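Local coordinates for DNA polymerase beta (Leishmania infantum, PDB 4P4P) that catalyses template-directed DNA synthesis as a family X polymerase and is probably engaged in base excision repair, at a contact of chain A with DNA. Coordinates in Å, arbitrary orientation; residue numbers count along the deposited sequence, not the author numbering.

Site 1: a contact of chain A with DNA. Residues 242, 312-313, 336-338, 340. With nucleotides of chain B.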
ATOM      1  N   LEU A 242      -7.431  -5.762  -5.522  1.00 25.03           N
ATOM      2  CA  LEU A 242      -6.324  -4.842  -5.812  1.00 23.75           C
ATOM      3  C   LEU A 242      -5.231  -4.808  -4.739  1.00 26.00           C
ATOM      4  O   LEU A 242      -4.075  -4.510  -5.034  1.00 22.77           O
ATOM      5  CB  LEU A 242      -6.864  -3.428  -5.989  1.00 24.56           C
ATOM      6  CG  LEU A 242      -7.749  -3.204  -7.215  1.00 30.48           C
ATOM      7  CD1 LEU A 242      -8.494  -1.879  -7.118  1.00 31.50           C
ATOM      8  CD2 LEU A 242      -6.896  -3.252  -8.450  1.00 29.55           C
ATOM      9  N   GLU A 312      -1.621   6.662  -8.429  1.00 19.80           N
ATOM     10  CA  GLU A 312      -0.789   5.477  -8.698  1.00 17.97           C
ATOM     11  C   GLU A 312      -1.065   4.867 -10.065  1.00 18.19           C
ATOM     12  O   GLU A 312      -0.217   4.165 -10.626  1.00 20.33           O
ATOM     13  CB  GLU A 312      -0.961   4.406  -7.599  1.00 17.70           C
ATOM     14  CG  GLU A 312      -2.396   3.909  -7.403  1.00 20.42           C
ATOM     15  CD  GLU A 312      -3.137   4.662  -6.312  1.00 25.91           C
ATOM     16  OE1 GLU A 312      -3.131   5.916  -6.329  1.00 22.53           O
ATOM     17  OE2 GLU A 312      -3.720   3.993  -5.428  1.00 27.70           O
ATOM     18  N   TYR A 313      -2.248   5.144 -10.603  1.00 18.44           N
ATOM     19  CA  TYR A 313      -2.681   4.513 -11.847  1.00 21.43           C
ATOM     20  C   TYR A 313      -2.191   5.244 -13.087  1.00 25.49           C
ATOM     21  O   TYR A 313      -2.056   4.639 -14.153  1.00 24.48           O
ATOM     22  CB  TYR A 313      -4.198   4.384 -11.877  1.00 20.66           C
ATOM     23  CG  TYR A 313      -4.706   3.503 -10.771  1.00 23.81           C
ATOM     24  CD1 TYR A 313      -4.193   2.221 -10.603  1.00 22.25           C
ATOM     25  CD2 TYR A 313      -5.664   3.960  -9.863  1.00 21.95           C
ATOM     26  CE1 TYR A 313      -4.636   1.400  -9.591  1.00 21.21           C
ATOM     27  CE2 TYR A 313      -6.109   3.137  -8.829  1.00 24.25           C
ATOM     28  CZ  TYR A 313      -5.591   1.856  -8.710  1.00 22.76           C
ATOM     29  OH  TYR A 313      -6.010   1.017  -7.706  1.00 26.59           O
ATOM     30  N   LYS A 336     -14.863   7.482  -2.756  1.00 52.93           N
ATOM     31  CA  LYS A 336     -14.061   6.408  -3.338  1.00 47.58           C
ATOM     32  C   LYS A 336     -12.858   6.952  -4.101  1.00 42.52           C
ATOM     33  O   LYS A 336     -11.754   7.032  -3.553  1.00 38.82           O
ATOM     34  CB  LYS A 336     -14.932   5.550  -4.252  1.00 48.58           C
ATOM     35  CG  LYS A 336     -14.284   4.264  -4.730  1.00 49.93           C
ATOM     36  CD  LYS A 336     -15.299   3.441  -5.516  1.00 53.67           C
ATOM     37  CE  LYS A 336     -14.721   2.126  -6.001  1.00 55.39           C
ATOM     38  NZ  LYS A 336     -15.721   1.365  -6.795  1.00 56.34           N
ATOM     39  N   ASN A 337     -13.074   7.325  -5.363  1.00 38.44           N
ATOM     40  CA  ASN A 337     -11.996   7.842  -6.192  1.00 29.73           C
ATOM     41  C   ASN A 337     -12.455   8.724  -7.355  1.00 28.76           C
ATOM     42  O   ASN A 337     -13.649   8.870  -7.616  1.00 29.60           O
ATOM     43  CB  ASN A 337     -11.120   6.692  -6.698  1.00 25.91           C
ATOM     44  CG  ASN A 337     -11.863   5.759  -7.634  1.00 27.89           C
ATOM     45  OD1 ASN A 337     -12.574   6.199  -8.533  1.00 30.42           O
ATOM     46  ND2 ASN A 337     -11.696   4.462  -7.430  1.00 28.04           N
ATOM     47  N   ALA A 338     -11.487   9.299  -8.060  1.00 28.27           N
ATOM     48  CA  ALA A 338     -11.770  10.224  -9.153  1.00 29.15           C
ATOM     49  C   ALA A 338     -12.335   9.530 -10.388  1.00 30.87           C
ATOM     50  O   ALA A 338     -12.772  10.194 -11.328  1.00 31.64           O
ATOM     51  CB  ALA A 338     -10.523  11.004  -9.519  1.00 24.61           C
ATOM     52  N   GLU A 340     -11.765   5.374 -11.132  1.00 24.24           N
ATOM     53  CA  GLU A 340     -11.169   4.104 -11.525  1.00 25.91           C
ATOM     54  C   GLU A 340     -12.003   2.966 -10.954  1.00 28.78           C
ATOM     55  O   GLU A 340     -12.692   3.129  -9.956  1.00 30.09           O
ATOM     56  CB  GLU A 340      -9.727   3.988 -11.029  1.00 26.14           C
ATOM     57  CG  GLU A 340      -8.831   5.134 -11.439  1.00 25.75           C
ATOM     58  CD  GLU A 340      -8.701   6.190 -10.358  1.00 27.14           C
ATOM     59  OE1 GLU A 340      -8.289   7.318 -10.679  1.00 30.85           O
ATOM     60  OE2 GLU A 340      -8.990   5.883  -9.182  1.00 26.68           O
TER
ATOM     61  P    DT B   7      -7.895   9.113  -7.038  1.00 23.76           P
ATOM     62  OP1  DT B   7      -7.842   8.710  -8.461  1.00 27.11           O
ATOM     63  OP2  DT B   7      -9.082   9.805  -6.477  1.00 26.27           O
ATOM     64  O5'  DT B   7      -7.652   7.794  -6.182  1.00 25.17           O
ATOM     65  C5'  DT B   7      -6.560   6.983  -6.497  1.00 25.58           C
ATOM     66  C4'  DT B   7      -6.575   5.801  -5.562  1.00 26.49           C
ATOM     67  O4'  DT B   7      -6.335   6.263  -4.207  1.00 27.60           O
ATOM     68  C3'  DT B   7      -7.896   5.027  -5.538  1.00 24.10           C
ATOM     69  O3'  DT B   7      -7.527   3.671  -5.554  1.00 25.64           O
ATOM     70  C2'  DT B   7      -8.519   5.434  -4.205  1.00 24.31           C
ATOM     71  C1'  DT B   7      -7.253   5.600  -3.369  1.00 27.05           C
ATOM     72  N1   DT B   7      -7.466   6.369  -2.119  1.00 25.71           N
ATOM     73  C2   DT B   7      -6.916   5.865  -0.963  1.00 30.13           C
ATOM     74  O2   DT B   7      -6.261   4.837  -0.940  1.00 31.54           O
ATOM     75  N3   DT B   7      -7.166   6.610   0.159  1.00 26.31           N
ATOM     76  C4   DT B   7      -7.898   7.779   0.225  1.00 26.77           C
ATOM     77  O4   DT B   7      -8.066   8.377   1.282  1.00 30.94           O
ATOM     78  C5   DT B   7      -8.445   8.254  -1.024  1.00 26.31           C
ATOM     79  C7   DT B   7      -9.258   9.519  -1.062  1.00 27.99           C
ATOM     80  C6   DT B   7      -8.211   7.529  -2.125  1.00 23.66           C
ATOM     81  P    DA B   8      -8.639   2.516  -5.627  1.00 23.08           P
ATOM     82  OP1  DA B   8      -8.375   1.715  -6.848  1.00 24.76           O
ATOM     83  OP2  DA B   8      -9.963   3.132  -5.410  1.00 20.85           O
ATOM     84  O5'  DA B   8      -8.326   1.616  -4.336  1.00 29.23           O
ATOM     85  C5'  DA B   8      -7.113   0.855  -4.274  1.00 26.97           C
ATOM     86  C4'  DA B   8      -7.180  -0.175  -3.158  1.00 23.01           C
ATOM     87  O4'  DA B   8      -7.130   0.507  -1.880  1.00 22.53           O
ATOM     88  C3'  DA B   8      -8.458  -1.011  -3.133  1.00 21.89           C
ATOM     89  O3'  DA B   8      -8.099  -2.269  -2.640  1.00 22.97           O
ATOM     90  C2'  DA B   8      -9.348  -0.258  -2.153  1.00 21.56           C
ATOM     91  C1'  DA B   8      -8.338   0.349  -1.176  1.00 23.90           C
ATOM     92  N9   DA B   8      -8.760   1.650  -0.667  1.00 24.27           N
ATOM     93  C8   DA B   8      -9.133   2.744  -1.398  1.00 26.16           C
ATOM     94  N7   DA B   8      -9.477   3.775  -0.664  1.00 28.06           N
ATOM     95  C5   DA B   8      -9.319   3.326   0.642  1.00 27.66           C
ATOM     96  C6   DA B   8      -9.514   3.939   1.907  1.00 27.24           C
ATOM     97  N6   DA B   8      -9.937   5.195   2.076  1.00 24.32           N
ATOM     98  N1   DA B   8      -9.259   3.202   3.007  1.00 25.71           N
ATOM     99  C2   DA B   8      -8.837   1.942   2.853  1.00 26.97           C
ATOM    100  N3   DA B   8      -8.614   1.262   1.730  1.00 27.55           N
ATOM    101  C4   DA B   8      -8.877   2.019   0.651  1.00 24.93           C
TER
HETATM  102  O   HOH W   1      -3.974   4.065  -2.585  1.00 31.20           O
HETATM  103  O   HOH W   2     -11.149   6.276  -0.935  1.00 40.08           O

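Site 2: a contact of chain A with DNA. Residues 288-293, 296, 300. With nucleotides of chain C; nucleotides of chain B.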
ATOM      1  N   THR A 288       4.168   6.377  -6.237  1.00 21.00           N
ATOM      2  CA  THR A 288       3.259   6.519  -5.116  1.00 21.83           C
ATOM      3  C   THR A 288       3.732   5.670  -3.939  1.00 19.57           C
ATOM      4  O   THR A 288       3.733   6.120  -2.791  1.00 22.33           O
ATOM      5  CB  THR A 288       1.806   6.119  -5.496  1.00 23.88           C
ATOM      6  OG1 THR A 288       1.290   7.039  -6.473  1.00 25.22           O
ATOM      7  CG2 THR A 288       0.903   6.152  -4.262  1.00 21.91           C
ATOM      8  N   PHE A 289       4.135   4.447  -4.224  1.00 16.88           N
ATOM      9  CA  PHE A 289       4.344   3.504  -3.141  1.00 24.89           C
ATOM     10  C   PHE A 289       5.781   3.503  -2.625  1.00 27.03           C
ATOM     11  O   PHE A 289       6.106   2.771  -1.700  1.00 26.06           O
ATOM     12  CB  PHE A 289       3.813   2.123  -3.527  1.00 23.49           C
ATOM     13  CG  PHE A 289       2.334   2.129  -3.808  1.00 23.59           C
ATOM     14  CD1 PHE A 289       1.446   2.564  -2.842  1.00 24.06           C
ATOM     15  CD2 PHE A 289       1.837   1.730  -5.039  1.00 26.53           C
ATOM     16  CE1 PHE A 289       0.086   2.600  -3.092  1.00 30.66           C
ATOM     17  CE2 PHE A 289       0.483   1.756  -5.289  1.00 28.90           C
ATOM     18  CZ  PHE A 289      -0.396   2.194  -4.312  1.00 29.76           C
ATOM     19  N   THR A 290       6.611   4.364  -3.212  1.00 21.21           N
ATOM     20  CA  THR A 290       7.956   4.633  -2.715  1.00 18.24           C
ATOM     21  C   THR A 290       7.886   5.839  -1.793  1.00 18.63           C
ATOM     22  O   THR A 290       8.691   5.981  -0.870  1.00 23.92           O
ATOM     23  CB  THR A 290       8.930   4.933  -3.883  1.00 24.77           C
ATOM     24  OG1 THR A 290       9.066   3.765  -4.701  1.00 23.06           O
ATOM     25  CG2 THR A 290      10.311   5.345  -3.368  1.00 21.85           C
ATOM     26  N   GLY A 291       6.917   6.708  -2.043  1.00 17.63           N
ATOM     27  CA  GLY A 291       6.749   7.894  -1.218  1.00 18.86           C
ATOM     28  C   GLY A 291       7.980   8.791  -1.233  1.00 25.65           C
ATOM     29  O   GLY A 291       8.701   8.856  -2.232  1.00 27.85           O
ATOM     30  N   SER A 292       8.241   9.489  -0.128  1.00 25.50           N
ATOM     31  CA  SER A 292       7.429   9.426   1.083  1.00 23.42           C
ATOM     32  C   SER A 292       6.032   9.990   0.888  1.00 27.31           C
ATOM     33  O   SER A 292       5.705  10.537  -0.174  1.00 30.42           O
ATOM     34  CB  SER A 292       8.092  10.256   2.178  1.00 24.22           C
ATOM     35  OG  SER A 292       7.969  11.639   1.872  1.00 26.32           O
ATOM     36  N   LYS A 293       5.226   9.877   1.937  1.00 27.57           N
ATOM     37  CA  LYS A 293       3.899  10.474   1.946  1.00 27.78           C
ATOM     38  C   LYS A 293       3.926  11.974   1.615  1.00 25.20           C
ATOM     39  O   LYS A 293       3.132  12.453   0.796  1.00 24.55           O
ATOM     40  CB  LYS A 293       3.213  10.253   3.291  1.00 30.09           C
ATOM     41  CG  LYS A 293       1.933  11.048   3.445  1.00 37.39           C
ATOM     42  CD  LYS A 293       1.529  11.172   4.891  1.00 45.78           C
ATOM     43  CE  LYS A 293       0.515  12.280   5.049  1.00 52.05           C
ATOM     44  NZ  LYS A 293       1.078  13.556   4.528  1.00 56.76           N
ATOM     45  N   ASN A 296       4.705  12.581  -1.976  1.00 25.46           N
ATOM     46  CA  ASN A 296       3.554  12.358  -2.870  1.00 24.27           C
ATOM     47  C   ASN A 296       2.632  13.551  -2.836  1.00 23.05           C
ATOM     48  O   ASN A 296       2.107  13.969  -3.853  1.00 23.82           O
ATOM     49  CB  ASN A 296       2.748  11.116  -2.475  1.00 23.78           C
ATOM     50  CG  ASN A 296       3.506   9.834  -2.671  1.00 24.85           C
ATOM     51  OD1 ASN A 296       4.541   9.812  -3.327  1.00 24.95           O
ATOM     52  ND2 ASN A 296       2.999   8.738  -2.102  1.00 23.27           N
ATOM     53  N   ARG A 300       1.614  15.807  -5.972  1.00 27.03           N
ATOM     54  CA  ARG A 300       0.215  15.808  -6.399  1.00 25.48           C
ATOM     55  C   ARG A 300      -0.328  17.220  -6.445  1.00 23.40           C
ATOM     56  O   ARG A 300      -1.166  17.535  -7.290  1.00 25.53           O
ATOM     57  CB  ARG A 300      -0.643  14.891  -5.519  1.00 19.04           C
ATOM     58  CG  ARG A 300      -0.425  13.422  -5.863  1.00 23.24           C
ATOM     59  CD  ARG A 300      -0.869  12.448  -4.769  1.00 23.88           C
ATOM     60  NE  ARG A 300      -0.531  11.079  -5.156  1.00 21.08           N
ATOM     61  CZ  ARG A 300      -1.220  10.003  -4.799  1.00 23.98           C
ATOM     62  NH1 ARG A 300      -2.280  10.122  -4.011  1.00 25.13           N
ATOM     63  NH2 ARG A 300      -0.844   8.804  -5.229  1.00 23.35           N
TER
ATOM     64  P    DT C   7       2.935   1.573   3.133  1.00 65.84           P
ATOM     65  OP1  DT C   7       2.244   0.687   2.173  1.00 48.17           O
ATOM     66  OP2  DT C   7       4.211   1.131   3.745  1.00 70.67           O
ATOM     67  O5'  DT C   7       3.224   3.002   2.457  1.00 60.84           O
ATOM     68  C5'  DT C   7       4.039   3.049   1.293  1.00 44.57           C
ATOM     69  C4'  DT C   7       3.854   4.367   0.575  1.00 35.51           C
ATOM     70  O4'  DT C   7       2.473   4.796   0.653  1.00 28.70           O
ATOM     71  C3'  DT C   7       4.614   5.536   1.176  1.00 31.33           C
ATOM     72  O3'  DT C   7       5.963   5.454   0.760  1.00 30.38           O
ATOM     73  C2'  DT C   7       3.892   6.710   0.535  1.00 28.22           C
ATOM     74  C1'  DT C   7       2.467   6.181   0.358  1.00 26.52           C
ATOM     75  N1   DT C   7       1.528   6.849   1.272  1.00 25.99           N
ATOM     76  C2   DT C   7       0.665   7.756   0.729  1.00 27.01           C
ATOM     77  O2   DT C   7       0.651   8.001  -0.459  1.00 29.69           O
ATOM     78  N3   DT C   7      -0.177   8.343   1.634  1.00 27.35           N
ATOM     79  C4   DT C   7      -0.229   8.113   2.998  1.00 25.72           C
ATOM     80  O4   DT C   7      -1.019   8.708   3.721  1.00 30.12           O
ATOM     81  C5   DT C   7       0.717   7.151   3.507  1.00 23.51           C
ATOM     82  C7   DT C   7       0.768   6.830   4.979  1.00 19.67           C
ATOM     83  C6   DT C   7       1.544   6.574   2.627  1.00 22.39           C
TER
ATOM     84  P    DA B   5      -4.229  18.388  -0.021  1.00 56.22           P
ATOM     85  OP1  DA B   5      -4.997  17.655   1.012  1.00 56.33           O
ATOM     86  OP2  DA B   5      -2.899  18.936   0.324  1.00 55.21           O
ATOM     87  O5'  DA B   5      -4.090  17.424  -1.288  1.00 42.81           O
ATOM     88  C5'  DA B   5      -3.149  17.702  -2.291  1.00 33.24           C
ATOM     89  C4'  DA B   5      -3.130  16.509  -3.209  1.00 30.03           C
ATOM     90  O4'  DA B   5      -2.535  15.388  -2.517  1.00 23.75           O
ATOM     91  C3'  DA B   5      -4.515  16.059  -3.655  1.00 29.54           C
ATOM     92  O3'  DA B   5      -4.405  15.684  -5.023  1.00 28.59           O
ATOM     93  C2'  DA B   5      -4.827  14.899  -2.707  1.00 29.37           C
ATOM     94  C1'  DA B   5      -3.445  14.307  -2.445  1.00 27.49           C
ATOM     95  N9   DA B   5      -3.266  13.751  -1.111  1.00 28.51           N
ATOM     96  C8   DA B   5      -3.633  14.350   0.066  1.00 27.62           C
ATOM     97  N7   DA B   5      -3.339  13.641   1.130  1.00 26.62           N
ATOM     98  C5   DA B   5      -2.723  12.515   0.616  1.00 25.71           C
ATOM     99  C6   DA B   5      -2.175  11.381   1.240  1.00 28.98           C
ATOM    100  N6   DA B   5      -2.176  11.223   2.566  1.00 30.44           N
ATOM    101  N1   DA B   5      -1.637  10.423   0.446  1.00 30.13           N
ATOM    102  C2   DA B   5      -1.653  10.608  -0.885  1.00 30.46           C
ATOM    103  N3   DA B   5      -2.140  11.637  -1.586  1.00 28.79           N
ATOM    104  C4   DA B   5      -2.664  12.566  -0.766  1.00 26.14           C
TER

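Site 1: a contact of chain A with DNA
Tyr313 and Asn337 hold the two non-bridging oxygens of one DNA phosphate, that of DA8 in chain B, in a family X polymerase whose thumb grips the strand largely by its backbone. The phenol OH of Tyr313 meets OP1 at 2.6 Å, its ring edge atom CE2 following alongside. Amide ND2 of Asn337 donates to OP2 over 3.0 Å, nearly straight (167° at H) and with the oxygen in the amide plane. Glu340 fixes the rotation of that amide: its backbone N donates to Asn337 OD1 from above the carbonyl plane, and ND2 returns a bond to Glu340 O. One phosphate back, Ala338 N gives a bent bond (137° at H) to OP2 of DT7.

Charge is less comfortable on the other oxygen of DT7. Glu340, bent at chi2 (97°), points its carboxylate at OP1, and both carboxylate oxygens crowd it, OE1 at 2.7 Å; this is a clash of acceptors unless a proton is shared, and so doubtful as a bond.

Glu312 curls back over its neighbour, CG lying 3.8 Å above the centre of the Tyr313 ring. Its carboxylate flanks the DT7 sugar, OE2 being 3.4 Å from C4', and reaches O2 in the minor groove through a water. A second water may join the carbonyl O of Lys336 to DA8 N7 in the major groove, although Lys336 is poorly ordered.

Site 2: a contact of chain A with DNA
Lys293 and Asn296 address the same thymine, DT7 of chain C, one across its face and the other at its minor-groove edge. CB of Lys293 lies over the pyrimidine ring, 3.9 Å from its centroid. With CG anti to the backbone N (chi1 170°), the aliphatic chain runs on across the base, CG standing 3.7 Å from C4, before it bends near its end where CE passes N6 of DA5. Asn296 comes in at the sugar edge: ND2 donates to O2 over 3.0 Å, with the acceptor exactly in the amide plane. The thymine forms a Watson–Crick pair with DA5 of chain B, presumably the template strand, and Arg300 reaches across to that base. Its NH1 lies 2.9 Å from the minor-groove atom N3, though the strong bend (120° at H) makes this a weak bond. O2 of a pyrimidine and N3 of a purine are acceptors common to all correct pairs, so such contacts suit a check of pair shape rather than sequence.

Behind these groups stands Thr288. Its carbonyl O accepts the other N-H of Asn296 ND2 at 2.8 Å, in plane and on a lone pair, which orients the amide towards the base. Its hydroxyl OG1 takes a 3.0 Å bond from Arg300 NH2 at the edge of the guanidinium. Near the sugar, Gly291 CA packs 3.6 Å from C2', while Phe289 places its backbone by C4'.

Within the thumb region, helix 282-290 supplies Thr288 and Phe289, helix 293-305 supplies the base-contacting side chains, and the turn between them, with a cis peptide before Ser292, packs against the sugar together with the end of the first helix.

About 15 Å separates the C-alpha centres of site 1 and site 2, which share no residue but both engage chain B, at nucleotides two to three positions apart. Most of both patches belongs to the thumb region; Leu242 adds an apolar contact to site 1 from a separate stretch of the chain. The work is divided: site 1 mainly tracks the backbone of chain B, whereas site 2 touches a base pair at its minor-groove edge and one face, as would suit a check of pairing. In this nick complex, site 2 holds chain C's seventh nucleotide, apparently its 3'-end, so the grip of site 1 may help keep chain B in register there.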